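Membrane-bound lytic murein transglycosylase (Agrobacterium tumefaciens, PDB 2PNW) probably cleaves the glycosidic bonds of peptidoglycan strands as an MltA-type lytic transglycosylase acting on the bacterial cell wall. Local coordinates at residues F7-G21 / R76-P90. Residues are numbered along the deposited sequence; the frame is centred on the assembly and turned at random.
Sequences FSIDEVSFRDLPGWG and RQFFETNSVPFRISP
The F14 ring is clamped between P85 and E80. P85 CG stands over the centre of one face, 3.8 Å from the ring centroid, and E80 CG lies on the opposite face, offset toward the rim; both positions are close enough to the ring normal to count as CH-pi contacts. At the ring's edge, in its plane, sits the carbonyl oxygen of S83, 3.5 Å from F14 CE2. The W20 indole is enclosed likewise: F14 CD1 lies over one face and R76 CD over the other, 4.2 Å from the centroid of the five-membered ring, while E80 OE2 and R76 O meet its edge. With CG anti to the backbone N (chi1 171°), W20 swings its indole against helix 72-82, where NE1 donates to E80 OE2 at 2.9 Å. The bond is nearly straight (169°) and lies in the indole plane, but it enters from above the carboxylate plane. E80 thus serves both rings, its methylene on F14 and its carboxylate on W20. The guanidinium of R76 lays one face on G21 O; NH1 is hydrogen-bonded to the backbone oxygen of D23 and NH2 forms a salt bridge with E73.

From P85 onward the contact becomes an antiparallel ladder. V12 N donates to P85 O at 3.0 Å, and the hydrogen-bonded pairs D10 with R87 and S8 with S89 continue it; between them I9 CG2 packs on I88 CG1 at 3.8 Å. V12 CG1 presses on a face of the R87 guanidinium. Strand 83-89 pairs on its other edge with strand 353-363, so strand 8-11 extends that sheet. Backbone bonds therefore fix the strand register, whereas at the helix end attachment rests on ring faces and one indole-carboxylate bond, whose probably charged acceptor should strengthen it.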
loop_
_atom_site.group_PDB
_atom_site.type_symbol
_atom_site.label_atom_id
_atom_site.label_comp_id
_atom_site.label_asym_id
_atom_site.label_seq_id
_atom_site.Cartn_x
_atom_site.Cartn_y
_atom_site.Cartn_z
ATOM N N PHE A 7 -11.053 -15.487 -12.237
ATOM C CA PHE A 7 -9.636 -15.954 -12.334
ATOM C C PHE A 7 -9.488 -17.401 -11.845
ATOM O O PHE A 7 -10.381 -17.945 -11.191
ATOM C CB PHE A 7 -8.724 -15.025 -11.519
ATOM C CG PHE A 7 -8.938 -15.115 -10.029
ATOM C CD1 PHE A 7 -8.090 -15.889 -9.241
ATOM C CD2 PHE A 7 -9.994 -14.433 -9.413
ATOM C CE1 PHE A 7 -8.288 -15.981 -7.873
ATOM C CE2 PHE A 7 -10.208 -14.524 -8.048
ATOM C CZ PHE A 7 -9.361 -15.297 -7.273
ATOM N N SER A 8 -8.354 -18.018 -12.160
ATOM C CA SER A 8 -8.077 -19.364 -11.666
ATOM C C SER A 8 -6.750 -19.435 -10.906
ATOM O O SER A 8 -5.859 -18.608 -11.106
ATOM C CB SER A 8 -8.098 -20.376 -12.817
ATOM O OG SER A 8 -6.899 -20.319 -13.569
ATOM N N ILE A 9 -6.635 -20.407 -10.010
ATOM C CA ILE A 9 -5.343 -20.708 -9.419
ATOM C C ILE A 9 -5.056 -22.186 -9.574
ATOM O O ILE A 9 -5.909 -23.028 -9.299
ATOM C CB ILE A 9 -5.186 -20.243 -7.936
ATOM C CG1 ILE A 9 -5.991 -21.126 -6.977
ATOM C CG2 ILE A 9 -5.516 -18.751 -7.788
ATOM C CD1 ILE A 9 -5.758 -20.798 -5.502
ATOM N N ASP A 10 -3.851 -22.482 -10.029
ATOM C CA ASP A 10 -3.480 -23.833 -10.393
ATOM C C ASP A 10 -2.174 -24.239 -9.745
ATOM O O ASP A 10 -1.188 -23.511 -9.812
ATOM C CB ASP A 10 -3.358 -23.924 -11.910
ATOM C CG ASP A 10 -4.647 -23.544 -12.611
ATOM O OD1 ASP A 10 -5.612 -24.341 -12.550
ATOM O OD2 ASP A 10 -4.701 -22.437 -13.196
ATOM N N GLU A 11 -2.171 -25.421 -9.138
ATOM C CA GLU A 11 -0.985 -25.918 -8.453
ATOM C C GLU A 11 0.212 -26.032 -9.396
ATOM O O GLU A 11 0.072 -26.476 -10.538
ATOM C CB GLU A 11 -1.276 -27.268 -7.802
ATOM C CG GLU A 11 -0.110 -27.822 -7.006
ATOM C CD GLU A 11 -0.448 -29.073 -6.225
ATOM O OE1 GLU A 11 -1.572 -29.597 -6.353
ATOM O OE2 GLU A 11 0.424 -29.539 -5.467
ATOM N N VAL A 12 1.378 -25.608 -8.912
ATOM C CA VAL A 12 2.650 -25.842 -9.583
ATOM C C VAL A 12 3.591 -26.461 -8.554
ATOM O O VAL A 12 3.205 -26.664 -7.392
ATOM C CB VAL A 12 3.281 -24.552 -10.165
ATOM C CG1 VAL A 12 2.438 -23.971 -11.296
ATOM C CG2 VAL A 12 3.531 -23.491 -9.060
ATOM N N SER A 13 4.807 -26.774 -8.994
ATOM C CA SER A 13 5.877 -27.242 -8.145
ATOM C C SER A 13 6.834 -26.082 -7.896
ATOM O O SER A 13 6.855 -25.127 -8.678
ATOM C CB SER A 13 6.619 -28.380 -8.863
ATOM O OG SER A 13 7.973 -28.454 -8.433
ATOM N N PHE A 14 7.637 -26.162 -6.830
ATOM C CA PHE A 14 8.618 -25.101 -6.557
ATOM C C PHE A 14 9.662 -24.977 -7.682
ATOM O O PHE A 14 10.199 -23.896 -7.913
ATOM C CB PHE A 14 9.266 -25.251 -5.170
ATOM C CG PHE A 14 8.399 -24.732 -4.037
ATOM C CD1 PHE A 14 8.425 -23.382 -3.679
ATOM C CD2 PHE A 14 7.571 -25.596 -3.332
ATOM C CE1 PHE A 14 7.626 -22.897 -2.626
ATOM C CE2 PHE A 14 6.766 -25.124 -2.278
ATOM C CZ PHE A 14 6.797 -23.762 -1.935
ATOM N N ARG A 15 9.897 -26.083 -8.401
ATOM C CA ARG A 15 10.686 -26.083 -9.649
ATOM C C ARG A 15 10.117 -25.192 -10.751
ATOM O O ARG A 15 10.839 -24.802 -11.656
ATOM C CB ARG A 15 10.820 -27.501 -10.215
ATOM C CG ARG A 15 11.993 -28.283 -9.675
ATOM C CD ARG A 15 11.629 -29.050 -8.426
ATOM N NE ARG A 15 12.176 -30.408 -8.462
ATOM C CZ ARG A 15 11.979 -31.326 -7.517
ATOM N NH1 ARG A 15 11.246 -31.043 -6.440
ATOM N NH2 ARG A 15 12.524 -32.534 -7.644
ATOM N N ASP A 16 8.824 -24.888 -10.687
ATOM C CA ASP A 16 8.186 -24.051 -11.693
ATOM C C ASP A 16 8.307 -22.546 -11.410
ATOM O O ASP A 16 7.909 -21.722 -12.237
ATOM C CB ASP A 16 6.713 -24.440 -11.844
ATOM C CG ASP A 16 6.531 -25.856 -12.392
ATOM O OD1 ASP A 16 7.202 -26.195 -13.398
ATOM O OD2 ASP A 16 5.712 -26.627 -11.823
ATOM N N LEU A 17 8.826 -22.189 -10.238
ATOM C CA LEU A 17 8.945 -20.782 -9.855
ATOM C C LEU A 17 10.300 -20.284 -10.309
ATOM O O LEU A 17 11.312 -20.622 -9.702
ATOM C CB LEU A 17 8.779 -20.608 -8.334
ATOM C CG LEU A 17 7.398 -20.435 -7.676
ATOM C CD1 LEU A 17 6.366 -21.387 -8.218
ATOM C CD2 LEU A 17 7.537 -20.607 -6.150
ATOM N N PRO A 18 10.330 -19.496 -11.399
ATOM C CA PRO A 18 11.616 -19.084 -11.960
ATOM C C PRO A 18 12.420 -18.253 -10.968
ATOM O O PRO A 18 11.908 -17.267 -10.416
ATOM C CB PRO A 18 11.219 -18.254 -13.182
ATOM C CG PRO A 18 9.826 -18.709 -13.518
ATOM C CD PRO A 18 9.202 -18.947 -12.174
ATOM N N GLY A 19 13.650 -18.688 -10.719
ATOM C CA GLY A 19 14.543 -18.016 -9.798
ATOM C C GLY A 19 14.324 -18.347 -8.328
ATOM O O GLY A 19 15.017 -17.805 -7.489
ATOM N N TRP A 20 13.371 -19.229 -8.024
ATOM C CA TRP A 20 13.117 -19.664 -6.636
ATOM C C TRP A 20 14.416 -20.073 -5.953
ATOM O O TRP A 20 14.752 -19.585 -4.867
ATOM C CB TRP A 20 12.100 -20.824 -6.588
ATOM C CG TRP A 20 11.975 -21.444 -5.220
ATOM C CD1 TRP A 20 12.512 -22.628 -4.792
ATOM C CD2 TRP A 20 11.299 -20.883 -4.094
ATOM N NE1 TRP A 20 12.189 -22.848 -3.470
ATOM C CE2 TRP A 20 11.452 -21.785 -3.017
ATOM C CE3 TRP A 20 10.559 -19.707 -3.897
ATOM C CZ2 TRP A 20 10.901 -21.544 -1.752
ATOM C CZ3 TRP A 20 10.001 -19.472 -2.633
ATOM C CH2 TRP A 20 10.180 -20.387 -1.581
ATOM N N GLY A 21 15.163 -20.956 -6.610
ATOM C CA GLY A 21 16.427 -21.447 -6.081
ATOM C C GLY A 21 17.473 -20.399 -5.753
ATOM O O GLY A 21 18.416 -20.669 -4.989
ATOM N N ARG A 76 14.245 -21.232 2.261
ATOM C CA ARG A 76 13.453 -21.774 1.149
ATOM C C ARG A 76 12.826 -23.114 1.534
ATOM O O ARG A 76 11.669 -23.375 1.190
ATOM C CB ARG A 76 14.298 -21.940 -0.127
ATOM C CG ARG A 76 14.771 -20.632 -0.746
ATOM C CD ARG A 76 15.415 -20.857 -2.105
ATOM N NE ARG A 76 16.590 -21.719 -1.982
ATOM C CZ ARG A 76 17.838 -21.284 -1.817
ATOM N NH1 ARG A 76 18.102 -19.978 -1.752
ATOM N NH2 ARG A 76 18.832 -22.163 -1.719
ATOM N N GLN A 77 13.587 -23.959 2.240
ATOM C CA GLN A 77 13.112 -25.296 2.610
ATOM C C GLN A 77 11.908 -25.219 3.523
ATOM O O GLN A 77 10.994 -26.037 3.426
ATOM C CB GLN A 77 14.221 -26.131 3.278
ATOM C CG GLN A 77 13.785 -27.577 3.599
ATOM C CD GLN A 77 13.493 -28.398 2.344
ATOM O OE1 GLN A 77 14.353 -28.556 1.482
ATOM N NE2 GLN A 77 12.278 -28.928 2.246
ATOM N N PHE A 78 11.899 -24.237 4.420
ATOM C CA PHE A 78 10.723 -24.022 5.237
ATOM C C PHE A 78 9.450 -23.955 4.383
ATOM O O PHE A 78 8.447 -24.632 4.678
ATOM C CB PHE A 78 10.837 -22.725 6.045
ATOM C CG PHE A 78 9.553 -22.361 6.735
ATOM C CD1 PHE A 78 9.168 -23.035 7.891
ATOM C CD2 PHE A 78 8.709 -21.368 6.206
ATOM C CE1 PHE A 78 7.936 -22.743 8.526
ATOM C CE2 PHE A 78 7.494 -21.073 6.813
ATOM C CZ PHE A 78 7.103 -21.760 7.987
ATOM N N PHE A 79 9.481 -23.126 3.343
ATOM C CA PHE A 79 8.300 -22.940 2.483
ATOM C C PHE A 79 7.971 -24.185 1.665
ATOM O O PHE A 79 6.793 -24.535 1.511
ATOM C CB PHE A 79 8.443 -21.692 1.588
ATOM C CG PHE A 79 8.410 -20.406 2.369
ATOM C CD1 PHE A 79 7.200 -19.907 2.871
ATOM C CD2 PHE A 79 9.588 -19.732 2.666
ATOM C CE1 PHE A 79 7.166 -18.730 3.637
ATOM C CE2 PHE A 79 9.560 -18.561 3.444
ATOM C CZ PHE A 79 8.350 -18.071 3.929
ATOM N N GLU A 80 9.004 -24.838 1.137
ATOM C CA GLU A 80 8.825 -26.098 0.384
ATOM C C GLU A 80 8.161 -27.191 1.196
ATOM O O GLU A 80 7.347 -27.923 0.663
ATOM C CB GLU A 80 10.160 -26.595 -0.182
ATOM C CG GLU A 80 10.813 -25.564 -1.081
ATOM C CD GLU A 80 11.934 -26.121 -1.926
ATOM O OE1 GLU A 80 11.839 -27.311 -2.323
ATOM O OE2 GLU A 80 12.898 -25.356 -2.199
ATOM N N THR A 81 8.484 -27.274 2.483
ATOM C CA THR A 81 7.914 -28.255 3.394
ATOM C C THR A 81 6.483 -27.904 3.820
ATOM O O THR A 81 5.631 -28.795 3.940
ATOM C CB THR A 81 8.813 -28.413 4.652
ATOM O OG1 THR A 81 10.084 -28.920 4.262
ATOM C CG2 THR A 81 8.201 -29.365 5.697
ATOM N N ASN A 82 6.218 -26.612 4.018
ATOM C CA ASN A 82 5.036 -26.177 4.760
ATOM C C ASN A 82 3.986 -25.407 3.954
ATOM O O ASN A 82 2.930 -25.022 4.482
ATOM C CB ASN A 82 5.482 -25.379 5.989
ATOM C CG ASN A 82 6.228 -26.232 6.983
ATOM O OD1 ASN A 82 5.711 -27.256 7.448
ATOM N ND2 ASN A 82 7.460 -25.836 7.303
ATOM N N SER A 83 4.259 -25.210 2.666
ATOM C CA SER A 83 3.303 -24.532 1.799
ATOM C C SER A 83 3.267 -25.156 0.403
ATOM O O SER A 83 4.182 -25.899 0.011
ATOM C CB SER A 83 3.622 -23.040 1.719
ATOM O OG SER A 83 4.831 -22.803 0.999
ATOM N N VAL A 84 2.211 -24.847 -0.342
ATOM C CA VAL A 84 2.042 -25.339 -1.710
ATOM C C VAL A 84 1.806 -24.151 -2.637
ATOM O O VAL A 84 0.902 -23.358 -2.379
ATOM C CB VAL A 84 0.838 -26.290 -1.803
ATOM C CG1 VAL A 84 0.648 -26.787 -3.254
ATOM C CG2 VAL A 84 0.990 -27.459 -0.829
ATOM N N PRO A 85 2.604 -24.030 -3.728
ATOM C CA PRO A 85 2.495 -22.888 -4.635
ATOM C C PRO A 85 1.448 -23.086 -5.736
ATOM O O PRO A 85 1.290 -24.206 -6.280
ATOM C CB PRO A 85 3.890 -22.798 -5.263
ATOM C CG PRO A 85 4.474 -24.194 -5.157
ATOM C CD PRO A 85 3.633 -24.993 -4.179
ATOM N N PHE A 86 0.768 -21.995 -6.072
ATOM C CA PHE A 86 -0.270 -21.977 -7.105
ATOM C C PHE A 86 -0.065 -20.746 -7.982
ATOM O O PHE A 86 0.090 -19.636 -7.465
ATOM C CB PHE A 86 -1.653 -21.865 -6.465
ATOM C CG PHE A 86 -2.078 -23.077 -5.699
ATOM C CD1 PHE A 86 -2.977 -23.977 -6.257
ATOM C CD2 PHE A 86 -1.601 -23.317 -4.420
ATOM C CE1 PHE A 86 -3.389 -25.100 -5.551
ATOM C CE2 PHE A 86 -1.999 -24.446 -3.708
ATOM C CZ PHE A 86 -2.905 -25.337 -4.281
ATOM N N ARG A 87 -0.055 -20.941 -9.296
ATOM C CA ARG A 87 -0.021 -19.827 -10.241
ATOM C C ARG A 87 -1.384 -19.158 -10.245
ATOM O O ARG A 87 -2.411 -19.831 -10.345
ATOM C CB ARG A 87 0.310 -20.325 -11.656
ATOM C CG ARG A 87 0.538 -19.217 -12.683
ATOM C CD ARG A 87 0.804 -19.798 -14.096
ATOM N NE ARG A 87 2.181 -20.294 -14.205
ATOM C CZ ARG A 87 2.508 -21.580 -14.283
ATOM N NH1 ARG A 87 1.555 -22.511 -14.302
ATOM N NH2 ARG A 87 3.789 -21.937 -14.356
ATOM N N ILE A 88 -1.402 -17.839 -10.111
ATOM C CA ILE A 88 -2.648 -17.086 -10.240
ATOM C C ILE A 88 -2.794 -16.647 -11.702
ATOM O O ILE A 88 -1.904 -15.997 -12.249
ATOM C CB ILE A 88 -2.686 -15.860 -9.306
ATOM C CG1 ILE A 88 -2.551 -16.298 -7.837
ATOM C CG2 ILE A 88 -3.983 -15.043 -9.525
ATOM C CD1 ILE A 88 -2.300 -15.143 -6.862
ATOM N N SER A 89 -3.908 -17.014 -12.333
ATOM C CA SER A 89 -4.149 -16.613 -13.730
ATOM C C SER A 89 -5.391 -15.740 -13.844
ATOM O O SER A 89 -6.507 -16.251 -13.692
ATOM C CB SER A 89 -4.292 -17.848 -14.619
ATOM O OG SER A 89 -3.067 -18.551 -14.709
ATOM N N PRO A 90 -5.210 -14.429 -14.123
ATOM C CA PRO A 90 -6.291 -13.444 -14.234
ATOM C C PRO A 90 -7.369 -13.829 -15.263
ATOM O O PRO A 90 -7.043 -14.469 -16.261
ATOM C CB PRO A 90 -5.566 -12.189 -14.716
ATOM C CG PRO A 90 -4.175 -12.360 -14.206
ATOM C CD PRO A 90 -3.897 -13.810 -14.380
HETATM O O HOH W 1 -3.282 -20.483 -12.924
#